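Local coordinates for protein interpain A (Prevotella intermedia, PDB 3BB7) that probably acts as a C10-family cysteine peptidase, here as a zymogen fragment holding a prodomain related to Spi protease inhibitors and the peptidase domain, at residues V25-D29 and D30-E34; K56-D59 and E60-N64; L185-H188 and C189-S193. The protein carries 1 engineered substitution. All blocks are in the same frame, centred on the assembly; numbering follows the deposited sequence.

Interaction 1: residues V25-D29 and D30-E34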
# COMPACT_ATOMS: atom_id res chain seq x y z
N VAL A 25 0.08 7.83 -16.86
CA VAL A 25 0.13 6.50 -17.46
C VAL A 25 -1.12 6.43 -18.33
O VAL A 25 -2.25 6.66 -17.85
CB VAL A 25 0.16 5.40 -16.42
CG1 VAL A 25 0.29 4.03 -17.11
CG2 VAL A 25 1.30 5.64 -15.40
N ILE A 26 -0.90 6.15 -19.61
CA ILE A 26 -1.89 6.32 -20.69
C ILE A 26 -2.04 5.02 -21.48
O ILE A 26 -1.04 4.40 -21.86
CB ILE A 26 -1.39 7.46 -21.64
CG1 ILE A 26 -1.33 8.82 -20.90
CG2 ILE A 26 -2.17 7.53 -22.98
CD1 ILE A 26 -2.59 9.21 -20.30
N SER A 27 -3.29 4.59 -21.72
CA SER A 27 -3.58 3.44 -22.60
C SER A 27 -3.96 3.96 -23.97
O SER A 27 -4.11 5.16 -24.15
CB SER A 27 -4.76 2.63 -22.06
OG SER A 27 -5.98 3.36 -22.21
N ALA A 28 -4.09 3.05 -24.93
CA ALA A 28 -4.53 3.42 -26.27
C ALA A 28 -5.30 2.28 -26.86
O ALA A 28 -4.76 1.43 -27.57
CB ALA A 28 -3.34 3.82 -27.16
N ASP A 29 -6.58 2.23 -26.47
CA ASP A 29 -7.47 1.19 -26.93
C ASP A 29 -8.92 1.60 -26.78
O ASP A 29 -9.28 2.21 -25.78
CB ASP A 29 -7.28 -0.08 -26.12
CG ASP A 29 -7.71 -1.29 -26.90
OD1 ASP A 29 -8.97 -1.54 -26.99
OD2 ASP A 29 -6.78 -1.92 -27.47
N ASP A 30 -9.76 1.23 -27.74
CA ASP A 30 -11.16 1.59 -27.66
C ASP A 30 -11.85 1.01 -26.44
O ASP A 30 -12.85 1.57 -25.99
CB ASP A 30 -11.87 1.18 -28.94
CG ASP A 30 -11.56 2.14 -30.08
OD1 ASP A 30 -12.22 3.20 -30.16
OD2 ASP A 30 -10.63 1.85 -30.88
N LEU A 31 -11.31 -0.09 -25.91
CA LEU A 31 -11.93 -0.80 -24.79
C LEU A 31 -11.39 -0.44 -23.41
O LEU A 31 -11.82 -1.03 -22.41
CB LEU A 31 -11.78 -2.31 -25.00
CG LEU A 31 -12.51 -2.85 -26.24
CD1 LEU A 31 -12.06 -4.27 -26.60
CD2 LEU A 31 -14.01 -2.83 -26.01
N ALA A 32 -10.47 0.52 -23.36
CA ALA A 32 -9.90 0.98 -22.09
C ALA A 32 -10.01 2.49 -21.95
O ALA A 32 -9.90 3.21 -22.94
CB ALA A 32 -8.44 0.59 -22.00
N PRO A 33 -10.19 2.99 -20.71
CA PRO A 33 -10.11 4.44 -20.54
C PRO A 33 -8.68 4.89 -20.78
O PRO A 33 -7.74 4.16 -20.45
CB PRO A 33 -10.48 4.66 -19.08
CG PRO A 33 -10.20 3.35 -18.41
CD PRO A 33 -10.41 2.27 -19.43
N GLU A 34 -8.50 6.09 -21.34
CA GLU A 34 -7.18 6.54 -21.73
C GLU A 34 -6.28 6.78 -20.51
O GLU A 34 -5.17 6.28 -20.44
CB GLU A 34 -7.30 7.81 -22.54
CG GLU A 34 -5.96 8.23 -23.14
CD GLU A 34 -6.03 9.45 -24.02
OE1 GLU A 34 -6.70 10.46 -23.66
OE2 GLU A 34 -5.37 9.40 -25.08
O HOH W 1 -4.15 7.24 -26.09
O HOH W 2 -7.51 4.03 -24.40
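The connection between antiparallel strands 23-26 and 35-39 of the prodomain begins where Ser27 faces Pro33 and Glu34 across the loop. Ser27 N donates to Glu34 O at 2.8 Å, a nearly straight bond (167°) lying in the carbonyl plane, and the CA-H of Ile26 points at the same oxygen. The same residue also uses its hydroxyl: Ser27 OG donates to Pro33 O, the carbonyl preceding Glu34, at 2.6 Å, approaching from above the carbonyl plane. The hydroxyl reaches this oxygen because chi1 (71°) sets OG between the backbone N and the carbonyl carbon, while Ala32 CB packs against it.

The far end of the loop is a type I beta turn from Asp29 to Ala32, closed by Ala32 N to Asp29 O at 3.2 Å. Here Asp29 also folds its carboxylate over the turn, OD1 receiving the Leu31 N-H at 3.0 Å on its anti lone pair; this is an Asx turn laid on the beta turn. Between the two ends sits water 2, which donates to Ser27 OG and to Ala32 O and accepts from Asp29 N. Water 1 donates to Ser27 O and to Glu34 OE2, its oxygen 2.7 Å from OE2, and the extended Glu34 side chain runs beside Ile26, CG 3.9 Å from Ile26 CG2.

Ser27 touches Ile62 and Asp29 touches Val66, both of helix 49-68, and Leu31 is joined to Leu72 by a backbone hydrogen bond. The whole is a water-bridged beta-hairpin connection, its tip shaped by a type I turn with an Asx turn.

Interaction 2: residues K56-D59 and E60-N64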
# COMPACT_ATOMS: atom_id res chain seq x y z
N LYS A 56 1.61 -4.51 -13.98
CA LYS A 56 1.35 -5.88 -14.49
C LYS A 56 -0.16 -6.19 -14.52
O LYS A 56 -0.67 -6.76 -15.50
CB LYS A 56 2.11 -6.91 -13.64
CG LYS A 56 3.64 -6.85 -13.85
CD LYS A 56 4.34 -8.03 -13.20
CE LYS A 56 5.72 -8.26 -13.84
NZ LYS A 56 6.32 -9.60 -13.50
N ALA A 57 -0.86 -5.79 -13.48
CA ALA A 57 -2.32 -5.95 -13.38
C ALA A 57 -3.05 -5.13 -14.48
O ALA A 57 -3.98 -5.63 -15.12
CB ALA A 57 -2.79 -5.52 -11.99
N ILE A 58 -2.59 -3.90 -14.72
CA ILE A 58 -3.14 -3.08 -15.82
C ILE A 58 -2.95 -3.77 -17.16
O ILE A 58 -3.90 -3.92 -17.94
CB ILE A 58 -2.48 -1.69 -15.79
CG1 ILE A 58 -3.00 -0.85 -14.60
CG2 ILE A 58 -2.63 -0.94 -17.12
CD1 ILE A 58 -4.44 -0.32 -14.73
N ASP A 59 -1.73 -4.20 -17.43
CA ASP A 59 -1.44 -4.92 -18.68
C ASP A 59 -2.36 -6.14 -18.83
O ASP A 59 -2.93 -6.34 -19.91
CB ASP A 59 0.05 -5.31 -18.73
CG ASP A 59 0.38 -6.12 -19.96
OD1 ASP A 59 0.38 -7.36 -19.84
OD2 ASP A 59 0.60 -5.51 -21.03
N GLU A 60 -2.54 -6.92 -17.75
CA GLU A 60 -3.39 -8.11 -17.76
C GLU A 60 -4.84 -7.74 -18.08
O GLU A 60 -5.48 -8.38 -18.93
CB GLU A 60 -3.30 -8.78 -16.39
CG GLU A 60 -4.05 -10.08 -16.25
CD GLU A 60 -3.90 -10.62 -14.85
OE1 GLU A 60 -3.07 -11.55 -14.63
OE2 GLU A 60 -4.59 -10.10 -13.96
N VAL A 61 -5.37 -6.71 -17.43
CA VAL A 61 -6.80 -6.42 -17.68
C VAL A 61 -7.07 -5.83 -19.05
O VAL A 61 -8.10 -6.13 -19.67
CB VAL A 61 -7.49 -5.55 -16.58
CG1 VAL A 61 -7.38 -6.26 -15.23
CG2 VAL A 61 -6.95 -4.14 -16.49
N ILE A 62 -6.14 -5.01 -19.53
CA ILE A 62 -6.31 -4.46 -20.85
C ILE A 62 -6.25 -5.59 -21.90
O ILE A 62 -7.10 -5.65 -22.82
CB ILE A 62 -5.29 -3.32 -21.15
CG1 ILE A 62 -5.58 -2.12 -20.24
CG2 ILE A 62 -5.38 -2.89 -22.62
CD1 ILE A 62 -4.59 -0.96 -20.34
N THR A 63 -5.26 -6.47 -21.80
CA THR A 63 -5.18 -7.56 -22.77
C THR A 63 -6.41 -8.48 -22.67
O THR A 63 -6.95 -8.90 -23.70
CB THR A 63 -3.86 -8.33 -22.68
OG1 THR A 63 -3.74 -8.96 -21.42
CG2 THR A 63 -2.68 -7.36 -22.86
N ASN A 64 -6.89 -8.73 -21.46
CA ASN A 64 -8.06 -9.57 -21.34
C ASN A 64 -9.33 -8.90 -21.91
O ASN A 64 -10.14 -9.55 -22.56
CB ASN A 64 -8.31 -9.90 -19.86
CG ASN A 64 -9.58 -10.74 -19.64
OD1 ASN A 64 -10.64 -10.20 -19.28
ND2 ASN A 64 -9.46 -12.05 -19.84
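Residues 56-59 and 60-64 are successive turns of helix 49-68, joined by i to i+4 backbone bonds from Lys56 O to Glu60 N (2.9 Å) through Asp59 O to Thr63 N (3.0 Å). The bond from Ile62 N to Ile58 O is close to linear, 167° at the hydrogen. Asp59 O has a further neighbour in Thr63 OG1, 3.1 Å away; with chi1 at 64° the hydroxyl folds back toward the preceding turn, while the methyl CG2 also lies close to that carbonyl oxygen.

On the buried side, Ile58 CG2 meets Ile62 CD1 at 3.8 Å, the two branched chains crossing at a slant. Both pack on Leu36 of strand 35-39, at the point where the prodomain strands join those of the peptidase part in one antiparallel sheet. Val61 sets its two methyls over the previous turn, CG2 3.4 Å from Ile58 O. The side chain of Ala57 is about 7 Å from that of His267, the predicted proton acceptor, which places the helix beside the catalytic region of the zymogen.

The acidic residues reach outward from the helix. Asp59 OD2 is hydrogen-bonded to Thr12 OG1 and lies 4.2 Å from Thr63 CG2. Glu60 runs out extended, and its two oxygens are hydrogen-bonded to the amides of Phe307 and Thr308, one apiece.

Interaction 3: residues L185-H188 and C189-S193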
# COMPACT_ATOMS: atom_id res chain seq x y z
N LEU A 185 7.65 1.25 15.32
CA LEU A 185 6.34 1.03 14.73
C LEU A 185 6.40 0.03 13.56
O LEU A 185 5.58 -0.89 13.46
CB LEU A 185 5.74 2.37 14.29
CG LEU A 185 4.35 2.31 13.63
CD1 LEU A 185 3.29 1.75 14.63
CD2 LEU A 185 3.93 3.67 13.13
N MET A 186 7.41 0.18 12.68
CA MET A 186 7.59 -0.73 11.54
C MET A 186 7.81 -2.16 12.01
O MET A 186 7.19 -3.08 11.49
CB MET A 186 8.81 -0.30 10.73
CG MET A 186 8.61 0.95 9.92
SD MET A 186 7.60 0.64 8.47
CE MET A 186 7.48 2.29 7.79
N LEU A 187 8.69 -2.34 13.01
CA LEU A 187 8.98 -3.67 13.52
C LEU A 187 7.71 -4.28 14.11
O LEU A 187 7.35 -5.41 13.82
CB LEU A 187 10.07 -3.57 14.58
CG LEU A 187 10.18 -4.73 15.57
CD1 LEU A 187 10.77 -5.84 14.84
CD2 LEU A 187 11.05 -4.33 16.75
N HIS A 188 6.98 -3.49 14.89
CA HIS A 188 5.78 -4.02 15.55
C HIS A 188 4.71 -4.37 14.53
O HIS A 188 4.05 -5.42 14.67
CB HIS A 188 5.29 -3.02 16.57
CG HIS A 188 6.14 -2.98 17.80
ND1 HIS A 188 5.62 -2.67 19.04
CD2 HIS A 188 7.46 -3.25 17.99
CE1 HIS A 188 6.59 -2.71 19.94
NE2 HIS A 188 7.71 -3.09 19.33
N CYS A 189 4.56 -3.55 13.49
CA CYS A 189 3.57 -3.87 12.44
C CYS A 189 3.94 -5.15 11.73
O CYS A 189 3.03 -5.94 11.38
CB CYS A 189 3.44 -2.73 11.44
SG CYS A 189 2.61 -1.27 12.14
N GLY A 190 5.24 -5.36 11.48
CA GLY A 190 5.66 -6.63 10.84
C GLY A 190 5.41 -7.84 11.74
O GLY A 190 4.83 -8.85 11.30
N VAL A 191 5.88 -7.78 12.98
CA VAL A 191 5.71 -8.93 13.89
C VAL A 191 4.21 -9.24 14.07
O VAL A 191 3.79 -10.40 14.05
CB VAL A 191 6.39 -8.65 15.24
CG1 VAL A 191 6.00 -9.72 16.27
CG2 VAL A 191 7.92 -8.58 15.03
N ALA A 192 3.39 -8.20 14.24
CA ALA A 192 1.92 -8.38 14.36
C ALA A 192 1.31 -9.07 13.14
O ALA A 192 0.31 -9.79 13.28
CB ALA A 192 1.25 -7.07 14.58
N SER A 193 1.92 -8.89 11.97
CA SER A 193 1.42 -9.43 10.72
C SER A 193 2.04 -10.76 10.37
O SER A 193 1.84 -11.26 9.26
CB SER A 193 1.67 -8.43 9.60
OG SER A 193 0.93 -7.23 9.84
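Leu185 CD1 rests against Cys189 SG at 4.0 Å, and on another side of the helix Leu187 CD1 meets Val191 CG2 at the same separation. The second pair lies side by side with both chains pointing the same way, so the methyls meet flank to flank. Cys189 carries SG beside its backbone N (chi1 -71°), which leaves the sulfur 3.3 Å from Leu185 O as well as next to the leucine methyl. Val191 CG2 likewise lies over the preceding turn, 3.4 Å from Leu187 O.

Beneath these contacts run the i to i+4 bonds of helix 176-192, in the C10 peptidase domain. Cys189 N reaches Leu185 O at 2.8 Å, and Val191 N bonds to Leu187 O at 2.9 Å. The chain leaves helical geometry at Ser193, where the hydroxyl OG turns back to donate to Cys189 O at 2.9 Å, nearly in line with the carbonyl; the backbone N of Ser193 adds a bond to Gly190 O and a weak one to Cys189 O.

Around this core, His188 has the CG of Leu187 at its ring edge, in plane. Its ND1 is hydrogen-bonded to Tyr161 OH, and the rings of Phe156 and Tyr161 meet it at about 70° and 90°, so that Tyr161 serves as both polar and aromatic neighbour. Leu187 and Val191 press on Ile152 of strand 150-154. Leu185, Met186 and Cys189 face helix 116-128. The side chain of Met186 is about 9 Å from that of Ala116, the engineered replacement at the predicted nucleophile position.

Interactions 1 and 2 both belong to the prodomain and touch directly, Ser27 CB packing on Ile62 CD1 at 4.0 Å, so the strand connection rests on the helix. Interaction 3 lies on the opposite side of the chain's centre, its centre about 39 Å from that of interaction 1 and 32 Å from that of interaction 2, within the peptidase domain. Chemistry follows place: the partly exposed loop relies on hydroxyl, carboxylate and water bonds, helix 49-68 combines an apolar face with carboxylates that bond to other loops, and residues 185-193 form a buried helix end packed mainly by apolar and aromatic groups.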